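PDB 4ID2: uncharacterized protein from Bacteroides ovatus, which is of unknown function but belongs to the DUF4738 family, has a beta-barrel-like fold and packs in the crystal as a four-chain assembly. Local coordinates for the interface of chains A and B and the interface of chains A and C. Residues are numbered along the deposited sequence; one frame, centred on the assembly and turned at random. Chains: chain A/B/C, Uncharacterized protein.

Contact 1: the interface of chains A and B. Residues chain A 137, 153-156; chain B 155-158.
The carbonyl O of A:Leu156 accepts a hydrogen bond from the backbone N of B:Leu156 at 2.8 Å, and the return bond runs from A:Leu156 N to B:Leu156 O at 3.1 Å. The two copies thus meet at the same residue in an antiparallel ladder, which B:Glu158 N extends by bonding to A:Asp154 O at 3.0 Å. On one face of the ladder A:Ile155 turns its CG2 branch toward CG2 of B:Ile155, 3.6 Å away. CG1 of A:Ile155 sits between the backbone N and the carbonyl carbon (chi1 56°), a setting that also brings CD1 against the same B:Ile155 methyl. Beside this pair the extended chain of B:Glu157 runs past A:Val153, whose CG1 touches CB of the glutamate at 3.7 Å, while OE2 at the carboxylate tip comes 4.0 Å from CG of A:Pro137. An alanine in place of B:Glu157 would probably open a gap by removing CG and the carboxylate that lie along A:Val153 CG1 and A:Ile155 CG2. On the other face the poorly ordered B:Glu158 lies loosely near A:Asp154, another acid. The patch pairs strand 154-158 of each chain near the two-fold axis, just after the loop at A:Val153 by which the segment leaves strand 148-152.

Contact 2: the interface of chains A and C. Residues chain A 129, 134-136; chain C 155-157.
An intermolecular antiparallel bridge joins strand 134-142 of chain A to strand 154-158 of chain C, with A:Tyr135 opposite C:Glu157. Two backbone bonds close the pair: C:Glu157 N gives to A:Tyr135 O at 2.7 Å, and A:Tyr135 N to C:Glu157 O at 3.1 Å. The side chains add a third link. The phenol OH of A:Tyr135 donates to carboxylate oxygen OE1 of C:Glu157 at 2.7 Å, meeting it almost in line with its C-O bond. CG of the tyrosine lies between its own backbone N and carbonyl carbon (chi1 67°), which swings the ring over the partner strand; there CB of C:Glu157 lies over one ring face, 3.8 Å from the centroid and displaced toward the rim. Ring and carboxylate planes are 82° apart. On the opposite side of the ladder C:Leu156 drives its forked tip between two residues of chain A: CD1 meets ring carbon CE2 of A:Tyr129 at 3.8 Å, and CD2 rests at 3.8 Å from CB of A:Met136, a selenomethionine whose chain bends at chi3 and brings its terminal CE toward that methyl. Together, the backbone pairing, the phenol-carboxylate bond and the buried leucine dock the C-terminal strand of one copy onto a neighbour, and may help hold the assembly together.

Contact 3: the interface of chains A and C. Residues chain A 156-159; chain C 133-134.
A:Glu158 and C:Leu134 face each other as an antiparallel bridge pair, with C:Asp133, the residue burying most surface here, just beyond them. The contact between the two side chains is loose: CG of A:Glu158 and CD1 of C:Leu134 are 4.0 Å apart, and the chains cross at a slant. CG of the glutamate is anti to its backbone N (chi1 -171°), which places CG beside the CD1 branch of the leucine before the chain bends at chi2 and carries the carboxylate away. C:Leu134 is flanked on its other side by A:Leu156, whose CD1 lies 4.3 Å from CB of C:Leu134, and its CA sits 3.5 Å from the carbonyl O of A:Glu157. C:Asp133 is modelled only as far as CB, so its carboxylate is not seen; the atoms present meet the partner through the carbonyl O, 3.3 Å from carboxylate oxygen OD2 of A:Asp159, and CB, 3.7 Å from A:Asp159 O. The polar atoms of this patch make no hydrogen bond or salt bridge to the other chain, and two oxygen acceptors facing each other would probably be mildly repulsive. The patch is a loose fringe, probably kept in register by the neighbouring backbone-bonded pair. In the fold, it lies where the end of strand 154-158 and the following loop residue of chain A pass the beginning of strand 134-142 of chain C and the loop residue before it.

Contact 1: the interface of chains A and B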
loop_
_atom_site.group_PDB
_atom_site.type_symbol
_atom_site.label_atom_id
_atom_site.label_comp_id
_atom_site.label_asym_id
_atom_site.label_seq_id
_atom_site.Cartn_x
_atom_site.Cartn_y
_atom_site.Cartn_z
ATOM N N PRO A 137 3.528 -2.642 -8.201
ATOM C CA PRO A 137 4.265 -3.875 -7.892
ATOM C C PRO A 137 3.478 -5.125 -8.288
ATOM O O PRO A 137 2.270 -5.205 -8.050
ATOM C CB PRO A 137 4.464 -3.787 -6.374
ATOM C CG PRO A 137 3.324 -2.975 -5.894
ATOM C CD PRO A 137 2.957 -2.029 -6.984
ATOM N N VAL A 153 0.455 -7.566 -6.319
ATOM C CA VAL A 153 0.843 -7.329 -4.931
ATOM C C VAL A 153 -0.316 -6.603 -4.256
ATOM O O VAL A 153 -0.701 -5.531 -4.724
ATOM C CB VAL A 153 2.172 -6.544 -4.853
ATOM C CG1 VAL A 153 2.496 -6.127 -3.417
ATOM C CG2 VAL A 153 3.311 -7.362 -5.464
ATOM N N ASP A 154 -0.901 -7.212 -3.204
ATOM C CA ASP A 154 -2.038 -6.649 -2.462
ATOM C C ASP A 154 -1.551 -6.040 -1.172
ATOM O O ASP A 154 -0.366 -6.144 -0.853
ATOM C CB ASP A 154 -3.098 -7.728 -2.179
ATOM C CG ASP A 154 -3.742 -8.315 -3.414
ATOM O OD1 ASP A 154 -3.820 -7.602 -4.442
ATOM O OD2 ASP A 154 -4.223 -9.466 -3.340
ATOM N N ILE A 155 -2.448 -5.366 -0.443
ATOM C CA ILE A 155 -2.070 -4.695 0.788
ATOM C C ILE A 155 -3.063 -4.853 1.900
ATOM O O ILE A 155 -4.249 -5.065 1.668
ATOM C CB ILE A 155 -1.873 -3.176 0.543
ATOM C CG1 ILE A 155 -3.138 -2.516 -0.089
ATOM C CG2 ILE A 155 -0.624 -2.904 -0.292
ATOM C CD1 ILE A 155 -3.492 -1.171 0.506
ATOM N N LEU A 156 -2.542 -4.731 3.120
ATOM C CA LEU A 156 -3.253 -4.583 4.372
ATOM C C LEU A 156 -2.765 -3.301 5.004
ATOM O O LEU A 156 -1.635 -2.900 4.753
ATOM C CB LEU A 156 -3.020 -5.769 5.311
ATOM C CG LEU A 156 -3.401 -7.158 4.816
ATOM C CD1 LEU A 156 -3.334 -8.153 5.961
ATOM C CD2 LEU A 156 -4.809 -7.197 4.257
ATOM N N ILE B 155 1.080 0.936 5.403
ATOM C CA ILE B 155 0.569 0.009 4.405
ATOM C C ILE B 155 1.575 -1.109 4.258
ATOM O O ILE B 155 2.736 -0.832 3.988
ATOM C CB ILE B 155 0.292 0.742 3.067
ATOM C CG1 ILE B 155 -0.572 2.014 3.309
ATOM C CG2 ILE B 155 -0.386 -0.211 2.074
ATOM C CD1 ILE B 155 -0.940 2.786 2.081
ATOM N N LEU B 156 1.136 -2.370 4.417
ATOM C CA LEU B 156 2.021 -3.519 4.278
ATOM C C LEU B 156 1.628 -4.241 3.019
ATOM O O LEU B 156 0.467 -4.189 2.631
ATOM C CB LEU B 156 1.944 -4.465 5.482
ATOM C CG LEU B 156 2.237 -3.888 6.864
ATOM C CD1 LEU B 156 2.346 -5.008 7.877
ATOM C CD2 LEU B 156 3.532 -3.098 6.889
ATOM N N GLU B 157 2.583 -4.904 2.377
ATOM C CA GLU B 157 2.354 -5.636 1.138
ATOM C C GLU B 157 2.423 -7.118 1.370
ATOM O O GLU B 157 3.280 -7.561 2.127
ATOM C CB GLU B 157 3.397 -5.240 0.093
ATOM C CG GLU B 157 3.189 -3.840 -0.447
ATOM C CD GLU B 157 4.214 -3.386 -1.460
ATOM O OE1 GLU B 157 5.184 -4.129 -1.731
ATOM O OE2 GLU B 157 4.044 -2.262 -1.979
ATOM N N GLU B 158 1.570 -7.894 0.662
ATOM C CA GLU B 158 1.555 -9.355 0.733
ATOM C C GLU B 158 1.874 -9.929 -0.652
ATOM O O GLU B 158 1.344 -9.445 -1.654
ATOM C CB GLU B 158 0.217 -9.893 1.281
ATOM C CG GLU B 158 -1.026 -9.550 0.477
ATOM C CD GLU B 158 -2.267 -10.249 0.990
ATOM O OE1 GLU B 158 -2.573 -10.101 2.194
ATOM O OE2 GLU B 158 -2.926 -10.957 0.193
#

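Contact 2: the interface of chains A and C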
loop_
_atom_site.group_PDB
_atom_site.type_symbol
_atom_site.label_atom_id
_atom_site.label_comp_id
_atom_site.label_asym_id
_atom_site.label_seq_id
_atom_site.Cartn_x
_atom_site.Cartn_y
_atom_site.Cartn_z
ATOM N N TYR A 129 4.514 4.355 -14.919
ATOM C CA TYR A 129 3.846 5.390 -15.701
ATOM C C TYR A 129 4.895 6.384 -16.163
ATOM O O TYR A 129 5.554 6.988 -15.316
ATOM C CB TYR A 129 2.739 6.052 -14.875
ATOM C CG TYR A 129 1.667 5.040 -14.558
ATOM C CD1 TYR A 129 0.704 4.703 -15.504
ATOM C CD2 TYR A 129 1.743 4.259 -13.410
ATOM C CE1 TYR A 129 -0.213 3.682 -15.273
ATOM C CE2 TYR A 129 0.840 3.226 -13.174
ATOM C CZ TYR A 129 -0.151 2.954 -14.098
ATOM O OH TYR A 129 -1.030 1.926 -13.872
ATOM N N LEU A 134 5.874 6.811 -10.277
ATOM C CA LEU A 134 4.824 5.879 -9.873
ATOM C C LEU A 134 4.943 4.566 -10.618
ATOM O O LEU A 134 5.190 4.560 -11.828
ATOM C CB LEU A 134 3.433 6.485 -10.112
ATOM C CG LEU A 134 2.921 7.488 -9.075
ATOM C CD1 LEU A 134 3.994 8.467 -8.632
ATOM C CD2 LEU A 134 1.753 8.255 -9.622
ATOM N N TYR A 135 4.757 3.450 -9.901
ATOM C CA TYR A 135 4.795 2.124 -10.511
ATOM C C TYR A 135 3.983 1.134 -9.695
ATOM O O TYR A 135 3.766 1.330 -8.497
ATOM C CB TYR A 135 6.236 1.633 -10.710
ATOM C CG TYR A 135 6.977 1.353 -9.428
ATOM C CD1 TYR A 135 7.035 0.069 -8.899
ATOM C CD2 TYR A 135 7.659 2.363 -8.764
ATOM C CE1 TYR A 135 7.746 -0.203 -7.735
ATOM C CE2 TYR A 135 8.352 2.110 -7.582
ATOM C CZ TYR A 135 8.405 0.822 -7.074
ATOM O OH TYR A 135 9.085 0.560 -5.901
HETATM N N MSE A 136 3.532 0.068 -10.361
HETATM C CA MSE A 136 2.673 -0.934 -9.759
HETATM C C MSE A 136 3.467 -2.198 -9.470
HETATM O O MSE A 136 3.988 -2.798 -10.396
HETATM C CB MSE A 136 1.510 -1.239 -10.694
HETATM C CG MSE A 136 0.558 -2.279 -10.161
HETATM SE SE MSE A 136 -0.816 -2.538 -11.473
HETATM C CE MSE A 136 -2.126 -1.189 -10.667
ATOM N N ILE C 155 -2.916 -0.307 -5.136
ATOM C CA ILE C 155 -1.815 0.587 -4.828
ATOM C C ILE C 155 -0.824 0.743 -5.943
ATOM O O ILE C 155 -0.670 -0.137 -6.784
ATOM C CB ILE C 155 -1.043 0.091 -3.577
ATOM C CG1 ILE C 155 -0.544 -1.378 -3.741
ATOM C CG2 ILE C 155 -1.875 0.262 -2.307
ATOM C CD1 ILE C 155 0.864 -1.608 -3.239
ATOM N N LEU C 156 -0.146 1.889 -5.915
ATOM C CA LEU C 156 1.033 2.235 -6.681
ATOM C C LEU C 156 2.108 2.606 -5.688
ATOM O O LEU C 156 1.786 3.060 -4.595
ATOM C CB LEU C 156 0.772 3.392 -7.649
ATOM C CG LEU C 156 -0.325 3.217 -8.691
ATOM C CD1 LEU C 156 -0.263 4.348 -9.702
ATOM C CD2 LEU C 156 -0.186 1.915 -9.453
ATOM N N GLU C 157 3.375 2.420 -6.056
ATOM C CA GLU C 157 4.512 2.746 -5.209
ATOM C C GLU C 157 5.232 3.960 -5.753
ATOM O O GLU C 157 5.401 4.068 -6.964
ATOM C CB GLU C 157 5.473 1.568 -5.143
ATOM C CG GLU C 157 4.942 0.404 -4.335
ATOM C CD GLU C 157 5.892 -0.780 -4.266
ATOM O OE1 GLU C 157 6.982 -0.735 -4.875
ATOM O OE2 GLU C 157 5.553 -1.756 -3.570
#

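Contact 3: the interface of chains A and C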
loop_
_atom_site.group_PDB
_atom_site.type_symbol
_atom_site.label_atom_id
_atom_site.label_comp_id
_atom_site.label_asym_id
_atom_site.label_seq_id
_atom_site.Cartn_x
_atom_site.Cartn_y
_atom_site.Cartn_z
ATOM N N LEU A 156 -2.542 -4.731 3.120
ATOM C CA LEU A 156 -3.253 -4.583 4.372
ATOM C C LEU A 156 -2.765 -3.301 5.004
ATOM O O LEU A 156 -1.635 -2.900 4.753
ATOM C CB LEU A 156 -3.020 -5.769 5.311
ATOM C CG LEU A 156 -3.401 -7.158 4.816
ATOM C CD1 LEU A 156 -3.334 -8.153 5.961
ATOM C CD2 LEU A 156 -4.809 -7.197 4.257
ATOM N N GLU A 157 -3.603 -2.661 5.819
ATOM C CA GLU A 157 -3.263 -1.425 6.508
ATOM C C GLU A 157 -3.084 -1.689 7.987
ATOM O O GLU A 157 -3.864 -2.442 8.563
ATOM C CB GLU A 157 -4.359 -0.390 6.301
ATOM C CG GLU A 157 -4.404 0.165 4.894
ATOM C CD GLU A 157 -5.498 1.196 4.676
ATOM O OE1 GLU A 157 -6.273 1.485 5.612
ATOM O OE2 GLU A 157 -5.563 1.746 3.559
ATOM N N GLU A 158 -2.070 -1.060 8.594
ATOM C CA GLU A 158 -1.748 -1.181 10.013
ATOM C C GLU A 158 -1.769 0.209 10.625
ATOM O O GLU A 158 -1.158 1.120 10.065
ATOM C CB GLU A 158 -0.366 -1.840 10.178
ATOM C CG GLU A 158 -0.017 -2.208 11.616
ATOM C CD GLU A 158 1.334 -1.724 12.113
ATOM O OE1 GLU A 158 2.084 -2.554 12.677
ATOM O OE2 GLU A 158 1.634 -0.516 11.969
ATOM N N ASP A 159 -2.466 0.382 11.760
ATOM C CA ASP A 159 -2.565 1.680 12.433
ATOM C C ASP A 159 -2.350 1.537 13.949
ATOM O O ASP A 159 -3.041 0.741 14.591
ATOM C CB ASP A 159 -3.928 2.346 12.135
ATOM C CG ASP A 159 -5.165 1.501 12.414
ATOM O OD1 ASP A 159 -6.253 2.087 12.617
ATOM O OD2 ASP A 159 -5.046 0.253 12.419
ATOM N N ASP C 133 -4.006 -5.347 14.521
ATOM C CA ASP C 133 -4.353 -4.023 14.003
ATOM C C ASP C 133 -4.364 -4.033 12.461
ATOM O O ASP C 133 -4.397 -2.962 11.853
ATOM C CB ASP C 133 -3.354 -2.968 14.536
ATOM N N LEU C 134 -4.381 -5.233 11.829
ATOM C CA LEU C 134 -4.341 -5.368 10.375
ATOM C C LEU C 134 -5.738 -5.407 9.792
ATOM O O LEU C 134 -6.621 -6.073 10.340
ATOM C CB LEU C 134 -3.574 -6.634 9.965
ATOM C CG LEU C 134 -2.045 -6.562 9.985
ATOM C CD1 LEU C 134 -1.513 -5.843 11.212
ATOM C CD2 LEU C 134 -1.456 -7.941 9.930
#

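All three contacts turn on strand 154-158. Contacts 1 and 3 share A:Leu156, and the centres of their C-alpha atoms are about 11 Å apart; the C-alpha centre of contact 2 lies about 12 Å from that of contact 1 and about 20 Å from that of contact 3. Contacts 2 and 3 belong to one two-fold interface, in which chains A and C each lay the C-terminal strand against strand 134-142 of the other, so contact 3 prolongs the twin of contact 2. In contact 1 the same strand pairs with its copy in chain B. Each C-terminal strand thus pairs edge to edge with strands of two neighbours, consistent with a tetramer, although the structure alone does not show that it forms in solution.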